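Local coordinates for signal recognition particle 54 kDa protein (Aeropyrum pernix, PDB 7EPK) that belongs to the SRP54 family of the signal recognition particle, joining a helical bundle, a GDP-binding P-loop domain of the GTPase type and a signal-peptide-binding domain, at residues A[87-92]-A[263-268]; A[115-120]-A[125-130]. One frame throughout, in Å; residues are numbered along the deposited sequence.

Contact 1: A[87-92]-A[263-268]; sequences EPQVDP and GARIKF
The side-chain amide of Gln89 lies over one face of the Arg265 guanidinium, the two planes only 8° apart, in an offset stack of flat polar groups. This contact brings the irregular linker between helix 66-81 and strand 97-102 against strand 265-270, which in the central sheet of the P-loop NTPase domain runs between the parallel strand 240-244 and the antiparallel edge strand 278-280. Gln89 OE1 stands 3.5 Å above the guanidinium plane, displaced toward its rim, with Arg265 CZ 3.7 Å away. Nearer the backbone, Gln89 CB comes to 3.5 Å from Arg265 NH1. The glutamine reaches this position with CG anti to its own backbone nitrogen (chi1 -180°) and a bend at chi2 that lays the amide across the arginine, the two side chains crossing at about a right angle. The guanidinium of Arg265 thus reaches the linker from the strand.

Glu87 approaches the same arginine farther back, along its aliphatic part: CG lies 4.0 Å from Arg265 CD. Its carboxylate is turned 45° from the guanidinium, and OE1 remains 4.9 Å from Arg265 NE, so the opposite charges may attract at a distance but form no salt bridge; the glutamate is also poorly ordered. No hydrogen bond spans the two segments, and the linker rests on the sheet through side-chain packing and stacking. Lys267, whose ammonium makes a salt bridge with Glu212, joins with the far part of its chain. Bent at chi2 and chi3, it passes beside the glutamine amide, and its CD lies 3.5 Å from Gln89 OE1.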
loop_
_atom_site.group_PDB
_atom_site.type_symbol
_atom_site.label_atom_id
_atom_site.label_comp_id
_atom_site.label_asym_id
_atom_site.label_seq_id
_atom_site.Cartn_x
_atom_site.Cartn_y
_atom_site.Cartn_z
ATOM N N GLU A 87 5.007 -0.146 3.384
ATOM C CA GLU A 87 5.956 -1.097 4.029
ATOM C C GLU A 87 5.263 -2.450 4.207
ATOM O O GLU A 87 5.074 -2.901 5.337
ATOM C CB GLU A 87 6.417 -0.541 5.382
ATOM C CG GLU A 87 5.299 -0.438 6.419
ATOM C CD GLU A 87 5.535 0.542 7.551
ATOM O OE1 GLU A 87 6.645 1.109 7.612
ATOM O OE2 GLU A 87 4.606 0.739 8.369
ATOM N N PRO A 88 4.836 -3.142 3.120
ATOM C CA PRO A 88 4.270 -4.488 3.262
ATOM C C PRO A 88 5.294 -5.485 3.852
ATOM O O PRO A 88 4.995 -6.052 4.892
ATOM C CB PRO A 88 3.823 -4.839 1.833
ATOM C CG PRO A 88 3.724 -3.500 1.125
ATOM C CD PRO A 88 4.843 -2.677 1.722
ATOM N N GLN A 89 6.473 -5.626 3.218
ATOM C CA GLN A 89 7.615 -6.518 3.606
ATOM C C GLN A 89 7.113 -7.936 3.887
ATOM O O GLN A 89 7.211 -8.382 5.036
ATOM C CB GLN A 89 8.375 -6.032 4.849
ATOM C CG GLN A 89 9.549 -6.942 5.252
ATOM C CD GLN A 89 9.768 -7.106 6.743
ATOM O OE1 GLN A 89 8.858 -6.981 7.568
ATOM N NE2 GLN A 89 11.007 -7.407 7.105
ATOM N N VAL A 90 6.655 -8.645 2.861
ATOM C CA VAL A 90 6.062 -9.999 3.040
ATOM C C VAL A 90 7.177 -11.056 3.062
ATOM O O VAL A 90 7.024 -12.042 3.812
ATOM C CB VAL A 90 4.998 -10.299 1.974
ATOM C CG1 VAL A 90 5.321 -9.658 0.630
ATOM C CG2 VAL A 90 4.777 -11.803 1.845
ATOM N N ASP A 91 8.241 -10.870 2.275
ATOM C CA ASP A 91 9.407 -11.790 2.219
ATOM C C ASP A 91 10.429 -11.309 3.235
ATOM O O ASP A 91 10.624 -10.112 3.365
ATOM C CB ASP A 91 10.040 -11.851 0.823
ATOM C CG ASP A 91 9.087 -12.295 -0.279
ATOM O OD1 ASP A 91 8.321 -13.256 -0.039
ATOM O OD2 ASP A 91 9.077 -11.637 -1.355
ATOM N N PRO A 92 11.108 -12.206 3.983
ATOM C CA PRO A 92 12.177 -11.813 4.890
ATOM C C PRO A 92 13.351 -11.312 4.081
ATOM O O PRO A 92 13.578 -11.825 3.005
ATOM C CB PRO A 92 12.590 -13.115 5.586
ATOM C CG PRO A 92 12.224 -14.156 4.579
ATOM C CD PRO A 92 10.914 -13.660 4.008
ATOM N N GLY A 263 5.576 0.496 18.064
ATOM C CA GLY A 263 6.000 1.106 16.787
ATOM C C GLY A 263 6.088 0.064 15.690
ATOM O O GLY A 263 6.827 0.307 14.719
ATOM N N ALA A 264 5.361 -1.052 15.859
ATOM C CA ALA A 264 5.454 -2.298 15.058
ATOM C C ALA A 264 4.377 -2.296 13.986
ATOM O O ALA A 264 3.304 -1.748 14.226
ATOM C CB ALA A 264 5.292 -3.522 15.917
ATOM N N ARG A 265 4.667 -2.933 12.860
ATOM C CA ARG A 265 3.754 -2.986 11.705
ATOM C C ARG A 265 2.855 -4.202 11.910
ATOM O O ARG A 265 3.288 -5.218 12.507
ATOM C CB ARG A 265 4.500 -3.057 10.365
ATOM C CG ARG A 265 5.983 -2.719 10.433
ATOM C CD ARG A 265 6.708 -2.952 9.121
ATOM N NE ARG A 265 8.128 -3.180 9.358
ATOM C CZ ARG A 265 9.034 -3.397 8.411
ATOM N NH1 ARG A 265 8.671 -3.409 7.137
ATOM N NH2 ARG A 265 10.302 -3.590 8.744
ATOM N N ILE A 266 1.638 -4.088 11.422
ATOM C CA ILE A 266 0.707 -5.230 11.300
ATOM C C ILE A 266 1.045 -5.916 9.980
ATOM O O ILE A 266 0.783 -5.314 8.920
ATOM C CB ILE A 266 -0.736 -4.725 11.377
ATOM C CG1 ILE A 266 -0.993 -4.095 12.746
ATOM C CG2 ILE A 266 -1.720 -5.834 11.047
ATOM C CD1 ILE A 266 -2.310 -3.364 12.833
ATOM N N LYS A 267 1.625 -7.115 10.042
ATOM C CA LYS A 267 2.143 -7.824 8.853
ATOM C C LYS A 267 1.081 -8.756 8.277
ATOM O O LYS A 267 1.111 -8.991 7.064
ATOM C CB LYS A 267 3.414 -8.575 9.227
ATOM C CG LYS A 267 4.601 -7.688 9.590
ATOM C CD LYS A 267 5.922 -8.162 8.999
ATOM C CE LYS A 267 6.067 -9.675 8.970
ATOM N NZ LYS A 267 7.485 -10.075 8.827
ATOM N N PHE A 268 0.189 -9.293 9.104
ATOM C CA PHE A 268 -0.759 -10.359 8.688
ATOM C C PHE A 268 -2.062 -10.247 9.470
ATOM O O PHE A 268 -2.029 -9.915 10.679
ATOM C CB PHE A 268 -0.154 -11.750 8.894
ATOM C CG PHE A 268 0.949 -12.082 7.926
ATOM C CD1 PHE A 268 0.656 -12.528 6.647
ATOM C CD2 PHE A 268 2.276 -11.937 8.294
ATOM C CE1 PHE A 268 1.672 -12.803 5.746
ATOM C CE2 PHE A 268 3.292 -12.224 7.396
ATOM C CZ PHE A 268 2.990 -12.648 6.121
#

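Contact 2: A[115-120]-A[125-130]; sequences KLAYYY and YKVGLV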
loop_
_atom_site.group_PDB
_atom_site.type_symbol
_atom_site.label_atom_id
_atom_site.label_comp_id
_atom_site.label_asym_id
_atom_site.label_seq_id
_atom_site.Cartn_x
_atom_site.Cartn_y
_atom_site.Cartn_z
ATOM N N LYS A 115 -0.876 -21.192 9.748
ATOM C CA LYS A 115 -1.353 -20.308 8.651
ATOM C C LYS A 115 -0.135 -19.622 8.040
ATOM O O LYS A 115 -0.054 -19.494 6.786
ATOM C CB LYS A 115 -2.372 -19.294 9.184
ATOM C CG LYS A 115 -3.811 -19.798 9.273
ATOM C CD LYS A 115 -4.527 -19.479 10.588
ATOM C CE LYS A 115 -4.964 -18.037 10.736
ATOM N NZ LYS A 115 -6.277 -17.794 10.096
ATOM N N LEU A 116 0.791 -19.226 8.912
ATOM C CA LEU A 116 2.026 -18.489 8.541
ATOM C C LEU A 116 2.994 -19.427 7.823
ATOM O O LEU A 116 3.600 -18.977 6.855
ATOM C CB LEU A 116 2.661 -17.885 9.796
ATOM C CG LEU A 116 3.753 -16.853 9.536
ATOM C CD1 LEU A 116 3.199 -15.640 8.806
ATOM C CD2 LEU A 116 4.395 -16.425 10.841
ATOM N N ALA A 117 3.119 -20.682 8.275
ATOM C CA ALA A 117 3.977 -21.721 7.650
ATOM C C ALA A 117 3.517 -21.969 6.206
ATOM O O ALA A 117 4.341 -21.816 5.262
ATOM C CB ALA A 117 3.947 -22.982 8.464
ATOM N N TYR A 118 2.238 -22.314 6.026
ATOM C CA TYR A 118 1.640 -22.518 4.684
ATOM C C TYR A 118 2.050 -21.368 3.772
ATOM O O TYR A 118 2.647 -21.599 2.706
ATOM C CB TYR A 118 0.113 -22.542 4.713
ATOM C CG TYR A 118 -0.505 -22.573 3.336
ATOM C CD1 TYR A 118 -0.114 -23.529 2.408
ATOM C CD2 TYR A 118 -1.479 -21.662 2.956
ATOM C CE1 TYR A 118 -0.663 -23.572 1.139
ATOM C CE2 TYR A 118 -2.045 -21.700 1.691
ATOM C CZ TYR A 118 -1.630 -22.653 0.776
ATOM O OH TYR A 118 -2.152 -22.715 -0.483
ATOM N N TYR A 119 1.714 -20.158 4.210
ATOM C CA TYR A 119 1.839 -18.914 3.423
ATOM C C TYR A 119 3.233 -18.856 2.803
ATOM O O TYR A 119 3.365 -18.541 1.597
ATOM C CB TYR A 119 1.545 -17.699 4.304
ATOM C CG TYR A 119 1.771 -16.397 3.590
ATOM C CD1 TYR A 119 0.839 -15.915 2.691
ATOM C CD2 TYR A 119 2.945 -15.701 3.757
ATOM C CE1 TYR A 119 1.055 -14.739 1.993
ATOM C CE2 TYR A 119 3.181 -14.527 3.064
ATOM C CZ TYR A 119 2.235 -14.044 2.180
ATOM O OH TYR A 119 2.470 -12.882 1.515
ATOM N N TYR A 120 4.255 -19.148 3.597
ATOM C CA TYR A 120 5.665 -19.025 3.144
ATOM C C TYR A 120 6.050 -20.247 2.302
ATOM O O TYR A 120 6.912 -20.089 1.389
ATOM C CB TYR A 120 6.602 -18.814 4.332
ATOM C CG TYR A 120 6.623 -17.400 4.850
ATOM C CD1 TYR A 120 7.215 -16.376 4.125
ATOM C CD2 TYR A 120 6.055 -17.087 6.071
ATOM C CE1 TYR A 120 7.244 -15.082 4.608
ATOM C CE2 TYR A 120 6.082 -15.798 6.569
ATOM C CZ TYR A 120 6.674 -14.791 5.835
ATOM O OH TYR A 120 6.699 -13.526 6.343
ATOM N N TYR A 125 9.280 -21.126 -0.054
ATOM C CA TYR A 125 10.236 -21.141 1.080
ATOM C C TYR A 125 10.181 -22.549 1.696
ATOM O O TYR A 125 9.052 -23.114 1.785
ATOM C CB TYR A 125 9.898 -19.999 2.053
ATOM C CG TYR A 125 10.425 -18.635 1.669
ATOM C CD1 TYR A 125 11.789 -18.383 1.665
ATOM C CD2 TYR A 125 9.579 -17.576 1.350
ATOM C CE1 TYR A 125 12.305 -17.139 1.340
ATOM C CE2 TYR A 125 10.078 -16.324 1.012
ATOM C CZ TYR A 125 11.450 -16.103 1.007
ATOM O OH TYR A 125 12.004 -14.887 0.695
ATOM N N LYS A 126 11.344 -23.096 2.094
ATOM C CA LYS A 126 11.470 -24.314 2.959
ATOM C C LYS A 126 11.207 -23.923 4.422
ATOM O O LYS A 126 12.103 -23.313 5.062
ATOM C CB LYS A 126 12.850 -24.970 2.803
ATOM C CG LYS A 126 12.830 -26.492 2.720
ATOM C CD LYS A 126 12.165 -26.983 1.451
ATOM C CE LYS A 126 12.132 -28.488 1.299
ATOM N NZ LYS A 126 11.380 -28.866 0.077
ATOM N N VAL A 127 10.022 -24.258 4.928
ATOM C CA VAL A 127 9.518 -23.811 6.260
ATOM C C VAL A 127 9.543 -24.979 7.250
ATOM O O VAL A 127 8.976 -26.045 6.907
ATOM C CB VAL A 127 8.090 -23.255 6.127
ATOM C CG1 VAL A 127 7.492 -22.846 7.468
ATOM C CG2 VAL A 127 8.055 -22.099 5.154
ATOM N N GLY A 128 10.107 -24.756 8.444
ATOM C CA GLY A 128 9.901 -25.608 9.639
ATOM C C GLY A 128 9.133 -24.872 10.731
ATOM O O GLY A 128 9.316 -23.642 10.826
ATOM N N LEU A 129 8.255 -25.580 11.467
ATOM C CA LEU A 129 7.609 -25.144 12.745
ATOM C C LEU A 129 8.302 -25.836 13.935
ATOM O O LEU A 129 8.923 -26.893 13.754
ATOM C CB LEU A 129 6.110 -25.467 12.715
ATOM C CG LEU A 129 5.243 -24.535 11.854
ATOM C CD1 LEU A 129 3.922 -25.174 11.466
ATOM C CD2 LEU A 129 4.954 -23.232 12.566
ATOM N N VAL A 130 8.228 -25.248 15.121
ATOM C CA VAL A 130 8.832 -25.774 16.378
ATOM C C VAL A 130 7.794 -25.648 17.491
ATOM O O VAL A 130 7.379 -24.492 17.780
ATOM C CB VAL A 130 10.096 -24.983 16.740
ATOM C CG1 VAL A 130 10.596 -25.302 18.137
ATOM C CG2 VAL A 130 11.198 -25.168 15.715
#
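Ala117 CB sits at the apolar centre, 3.7 Å from Val127 CG1 and equally 3.7 Å from Leu129 CD1, so one methyl of the helix meets two alternate residues of the strand. One turn on, Tyr120 CB packs 3.7 Å from Val127 CG2; CG1 of that valine faces the Ala117 methyl, while CG2 also nears the Ala117 carbonyl oxygen. Farther out, the side chains of Tyr120 and Tyr125 cross obliquely, with Tyr125 CD2 at the edge of the Tyr120 ring, 3.8 Å from its CD1. One face of the Tyr120 ring is covered by Tyr119 of the same helix. At the polar edge, Tyr125 N donates to Tyr120 O over 3.0 Å, the N-H pointing at the oxygen at 148°; this bond ties the end of the helical segment to the chain just before the strand. Over residues 115-120 and 127-130 the helix and strand axes approach to 8.5 Å and run nearly antiparallel, at 168°, as in the second half of a beta-alpha-beta crossover from strand 97-102 through helix 109-122 to strand 127-131. Strand 127-131 lies in the sheet between 153-156 and 180-184, while Leu143 and Ala147 of helix 139-150 pack on Leu129.

Contacts 1 and 2 lie with their centres about 16 Å apart and both reach the same sheet, through strands 265-270 and 127-131, with four other strands between them. Helix 109-122 bridges the gap: Tyr120 OH probably hydrogen-bonds Val90 O at 3.0 Å, and the rings of Tyr119 and Phe268 meet edge-to-face, with Tyr119 CE2 3.5 Å from Phe268 CE1. The linker at 87-92 therefore rests on the helix of contact 2 as well as on its own strand partner. Segment 115-120 also carries Lys115, which touches the bound GDP from outside the packing of contact 2, while the Leu129 side chain is about 11 Å from both GDP and the magnesium ion.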